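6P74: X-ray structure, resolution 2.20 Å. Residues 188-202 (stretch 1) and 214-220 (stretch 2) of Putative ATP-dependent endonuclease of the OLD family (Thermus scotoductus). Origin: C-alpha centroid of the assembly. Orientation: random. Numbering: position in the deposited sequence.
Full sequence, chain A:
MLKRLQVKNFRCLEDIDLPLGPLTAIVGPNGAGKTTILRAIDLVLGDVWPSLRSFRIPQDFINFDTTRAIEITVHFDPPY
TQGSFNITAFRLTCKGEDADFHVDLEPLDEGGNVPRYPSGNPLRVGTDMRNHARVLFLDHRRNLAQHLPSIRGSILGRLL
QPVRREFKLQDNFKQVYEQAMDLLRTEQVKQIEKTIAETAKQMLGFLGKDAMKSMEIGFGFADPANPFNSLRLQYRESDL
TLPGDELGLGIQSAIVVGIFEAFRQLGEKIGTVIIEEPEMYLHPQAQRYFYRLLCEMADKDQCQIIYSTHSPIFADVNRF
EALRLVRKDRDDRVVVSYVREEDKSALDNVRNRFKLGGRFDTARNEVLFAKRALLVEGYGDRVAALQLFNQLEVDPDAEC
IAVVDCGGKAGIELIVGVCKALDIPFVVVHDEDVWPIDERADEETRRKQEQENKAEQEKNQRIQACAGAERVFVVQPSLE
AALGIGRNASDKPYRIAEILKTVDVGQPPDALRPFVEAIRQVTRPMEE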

# COMPACT_ATOMS: atom_id res chain seq x y z
N GLN A 188 -3.10 -33.28 -20.76
CA GLN A 188 -2.53 -32.85 -19.49
C GLN A 188 -3.19 -31.57 -19.00
O GLN A 188 -3.42 -31.41 -17.79
CB GLN A 188 -1.01 -32.64 -19.60
CG GLN A 188 -0.31 -32.52 -18.22
CD GLN A 188 1.06 -31.83 -18.26
OE1 GLN A 188 1.53 -31.39 -19.31
NE2 GLN A 188 1.70 -31.73 -17.09
N VAL A 189 -3.52 -30.66 -19.91
CA VAL A 189 -4.21 -29.43 -19.53
C VAL A 189 -5.55 -29.76 -18.88
O VAL A 189 -5.92 -29.17 -17.85
CB VAL A 189 -4.38 -28.51 -20.74
CG1 VAL A 189 -5.34 -27.38 -20.42
CG2 VAL A 189 -3.03 -27.94 -21.17
N LYS A 190 -6.30 -30.70 -19.46
CA LYS A 190 -7.61 -31.04 -18.94
C LYS A 190 -7.52 -31.69 -17.56
O LYS A 190 -8.38 -31.43 -16.70
CB LYS A 190 -8.36 -31.93 -19.93
CG LYS A 190 -8.64 -31.20 -21.25
CD LYS A 190 -8.97 -32.17 -22.38
CE LYS A 190 -10.46 -32.41 -22.52
NZ LYS A 190 -10.76 -33.28 -23.70
N GLN A 191 -6.49 -32.51 -17.32
CA GLN A 191 -6.32 -33.10 -15.99
C GLN A 191 -5.89 -32.04 -14.96
O GLN A 191 -6.31 -32.11 -13.81
CB GLN A 191 -5.31 -34.25 -16.02
CG GLN A 191 -5.91 -35.58 -16.48
CD GLN A 191 -4.89 -36.71 -16.53
OE1 GLN A 191 -4.08 -36.88 -15.62
NE2 GLN A 191 -4.93 -37.50 -17.60
N ILE A 192 -5.08 -31.06 -15.37
CA ILE A 192 -4.76 -29.97 -14.47
C ILE A 192 -6.01 -29.15 -14.16
O ILE A 192 -6.26 -28.78 -13.01
CB ILE A 192 -3.65 -29.10 -15.06
CG1 ILE A 192 -2.38 -29.92 -15.20
CG2 ILE A 192 -3.44 -27.86 -14.20
CD1 ILE A 192 -1.22 -29.14 -15.79
N GLU A 193 -6.81 -28.87 -15.18
CA GLU A 193 -8.03 -28.10 -14.99
C GLU A 193 -9.03 -28.85 -14.10
O GLU A 193 -9.67 -28.25 -13.24
CB GLU A 193 -8.62 -27.78 -16.37
CG GLU A 193 -9.96 -27.05 -16.41
CD GLU A 193 -10.47 -26.88 -17.85
OE1 GLU A 193 -10.23 -25.81 -18.46
OE2 GLU A 193 -11.09 -27.83 -18.38
N LYS A 194 -9.15 -30.17 -14.29
CA LYS A 194 -10.07 -30.95 -13.46
C LYS A 194 -9.59 -31.01 -12.01
O LYS A 194 -10.41 -30.94 -11.08
CB LYS A 194 -10.23 -32.36 -14.05
CG LYS A 194 -11.09 -33.34 -13.25
CD LYS A 194 -11.16 -34.71 -13.99
CE LYS A 194 -12.05 -35.74 -13.29
NZ LYS A 194 -12.06 -37.09 -13.98
N THR A 195 -8.28 -31.10 -11.79
CA THR A 195 -7.79 -31.07 -10.42
C THR A 195 -8.15 -29.75 -9.76
O THR A 195 -8.69 -29.73 -8.65
CB THR A 195 -6.29 -31.31 -10.41
OG1 THR A 195 -6.04 -32.67 -10.78
CG2 THR A 195 -5.69 -31.00 -9.01
N ILE A 196 -7.88 -28.63 -10.44
CA ILE A 196 -8.23 -27.32 -9.89
C ILE A 196 -9.72 -27.24 -9.58
O ILE A 196 -10.13 -26.95 -8.45
CB ILE A 196 -7.79 -26.20 -10.86
CG1 ILE A 196 -6.28 -26.25 -11.08
CG2 ILE A 196 -8.22 -24.82 -10.32
CD1 ILE A 196 -5.75 -25.15 -12.01
N ALA A 197 -10.56 -27.50 -10.59
CA ALA A 197 -11.99 -27.28 -10.44
C ALA A 197 -12.61 -28.20 -9.41
O ALA A 197 -13.47 -27.78 -8.63
CB ALA A 197 -12.69 -27.46 -11.80
N GLU A 198 -12.21 -29.47 -9.40
CA GLU A 198 -12.77 -30.39 -8.42
C GLU A 198 -12.34 -29.99 -7.01
O GLU A 198 -13.15 -30.05 -6.08
CB GLU A 198 -12.35 -31.83 -8.72
CG GLU A 198 -13.00 -32.45 -9.96
CD GLU A 198 -14.52 -32.54 -9.88
OE1 GLU A 198 -15.05 -33.62 -9.54
OE2 GLU A 198 -15.19 -31.52 -10.16
N THR A 199 -11.09 -29.58 -6.84
CA THR A 199 -10.62 -29.20 -5.52
C THR A 199 -11.33 -27.95 -5.04
O THR A 199 -11.88 -27.92 -3.93
CB THR A 199 -9.10 -29.00 -5.54
OG1 THR A 199 -8.47 -30.25 -5.81
CG2 THR A 199 -8.60 -28.46 -4.22
N ALA A 200 -11.36 -26.91 -5.88
CA ALA A 200 -12.11 -25.70 -5.53
C ALA A 200 -13.55 -26.02 -5.15
O ALA A 200 -14.09 -25.43 -4.20
CB ALA A 200 -12.07 -24.71 -6.69
N LYS A 201 -14.20 -26.93 -5.87
CA LYS A 201 -15.60 -27.22 -5.57
C LYS A 201 -15.73 -27.92 -4.23
O LYS A 201 -16.69 -27.67 -3.49
CB LYS A 201 -16.24 -28.06 -6.67
CG LYS A 201 -16.73 -27.25 -7.86
CD LYS A 201 -17.51 -28.14 -8.82
CE LYS A 201 -17.86 -27.41 -10.11
NZ LYS A 201 -18.66 -28.30 -11.00
N GLN A 202 -14.78 -28.79 -3.89
CA GLN A 202 -14.78 -29.41 -2.58
C GLN A 202 -14.56 -28.38 -1.48
O GLN A 202 -15.24 -28.39 -0.45
CB GLN A 202 -13.72 -30.51 -2.54
CG GLN A 202 -13.61 -31.25 -1.22
CD GLN A 202 -12.41 -32.17 -1.16
OE1 GLN A 202 -11.55 -32.14 -2.04
NE2 GLN A 202 -12.34 -32.98 -0.11
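Stretch 2 214-220: SMEIGFG

A hydrogen bond from backbone to side chain joins the two stretches: Phe219 N donates to Glu193 OE1 at 2.8 Å, with an N-H...O angle of 176°, almost perfectly straight. A carboxylate thus satisfies a main-chain amide within a contact that is otherwise largely apolar. Glu193 reaches it with chi1 and chi2 both t, an extended arm whose CA-to-CB bond already points toward the incoming chain.

Stretch 1 is helical throughout, with an unbroken series of i to i-4 backbone hydrogen bonds from Ile192 to Gln202, and the helix continues beyond both ends. Stretch 2 approaches as loop through Ser214, Met215 and Glu216, then becomes a weakly bonded strand at about 217-220. Its N-to-C direction makes an angle of 143° with that of the helix, so the two run roughly antiparallel but clearly askew, and their axes come within 7.8 Å. The register follows from this: Met215 lies nearest Lys201, Ile217 nearest Ala197, with CA atoms 5.5 Å apart, and Gly218 nearest Glu193, with CA atoms 5.9 Å apart.

Such close backbone spacing goes with small residues at the crossing. Ala197 presents only a methyl, and its CB lies 4.0 Å from Ile217 CB and 3.6 Å from Ile217 O. One turn on, Ala200 CB meets Ile217 CD1 at 4.0 Å. Ile217, with chi1 m and chi2 t, therefore lies along a surface made by two alanines: a large side chain on the strand is paired with short ones on the helix.

Gly218 lies against the carboxylate of Glu193. Its CA is 3.5 Å from Glu193 OE1, and a CB in ideal position would sit 3.1 Å from that same oxygen, which is tight. The absence of a side chain leaves the carboxylate room to reach the next amide. Gly220 is a different case: its phi/psi of 161/175 would jam a CB against the carbonyl oxygen of Phe219, so its backbone calls for glycine without any help from the helix.

Phe219 has more area covered by the opposing stretch than any other residue here. Val189 CG1 lies 3.8 Å from Phe219 CD2, Ile196 CD1 lies 4.0 Å from Phe219 CZ, and Ile192 CG2, at the edge of the ring and near its plane, lies 4.2 Å from Phe219 CZ. The same residue thus supplies both the amide for Glu193 and the ring for an aliphatic patch spread over two turns of helix.

At the other end Lys201 starts sideways, but its long chain, m at chi1 and t thereafter, brings its end to the loop: Lys201 CE and NZ each lie 3.2 Å from Met215 O. The rules to be read here are compact: alanines facing the isoleucine, one of them where the CA atoms come closest in the register, aliphatic side chains around the aromatic ring, and a polar anchor beside glycine. Together the two stretches bury 477 Å², both sides summed.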

# COMPACT_ATOMS: atom_id res chain seq x y z
N SER A 214 -23.79 -25.85 -10.10
CA SER A 214 -24.06 -25.18 -11.36
C SER A 214 -22.87 -24.37 -11.85
O SER A 214 -22.97 -23.67 -12.87
CB SER A 214 -25.29 -24.28 -11.22
OG SER A 214 -25.17 -23.44 -10.08
N MET A 215 -21.74 -24.46 -11.14
CA MET A 215 -20.62 -23.55 -11.34
C MET A 215 -19.60 -24.17 -12.28
O MET A 215 -19.18 -25.32 -12.08
CB MET A 215 -19.97 -23.24 -10.00
CG MET A 215 -19.20 -21.96 -9.96
SD MET A 215 -18.48 -21.90 -8.33
CE MET A 215 -19.91 -22.32 -7.31
N GLU A 216 -19.20 -23.42 -13.29
CA GLU A 216 -18.19 -23.86 -14.23
C GLU A 216 -16.89 -23.17 -13.89
O GLU A 216 -16.85 -21.95 -13.75
CB GLU A 216 -18.59 -23.54 -15.68
CG GLU A 216 -17.92 -24.43 -16.72
CD GLU A 216 -18.41 -25.88 -16.66
OE1 GLU A 216 -18.46 -26.54 -17.72
OE2 GLU A 216 -18.74 -26.37 -15.55
N ILE A 217 -15.83 -23.96 -13.72
CA ILE A 217 -14.50 -23.45 -13.45
C ILE A 217 -13.57 -24.10 -14.46
O ILE A 217 -13.54 -25.32 -14.57
CB ILE A 217 -14.03 -23.74 -12.01
CG1 ILE A 217 -15.01 -23.15 -10.98
CG2 ILE A 217 -12.64 -23.20 -11.78
CD1 ILE A 217 -14.66 -23.47 -9.53
N GLY A 218 -12.84 -23.27 -15.20
CA GLY A 218 -11.94 -23.80 -16.22
C GLY A 218 -10.99 -22.73 -16.69
O GLY A 218 -11.02 -21.59 -16.23
N PHE A 219 -10.13 -23.14 -17.62
CA PHE A 219 -9.18 -22.25 -18.27
C PHE A 219 -9.86 -21.46 -19.40
O PHE A 219 -10.94 -21.82 -19.89
CB PHE A 219 -8.02 -23.05 -18.84
CG PHE A 219 -7.04 -23.56 -17.81
CD1 PHE A 219 -6.50 -22.71 -16.86
CD2 PHE A 219 -6.64 -24.89 -17.82
CE1 PHE A 219 -5.58 -23.18 -15.91
CE2 PHE A 219 -5.73 -25.37 -16.88
CZ PHE A 219 -5.19 -24.52 -15.94
N GLY A 220 -9.21 -20.38 -19.81
CA GLY A 220 -9.68 -19.56 -20.91
C GLY A 220 -9.03 -18.19 -20.86
O GLY A 220 -8.29 -17.87 -19.92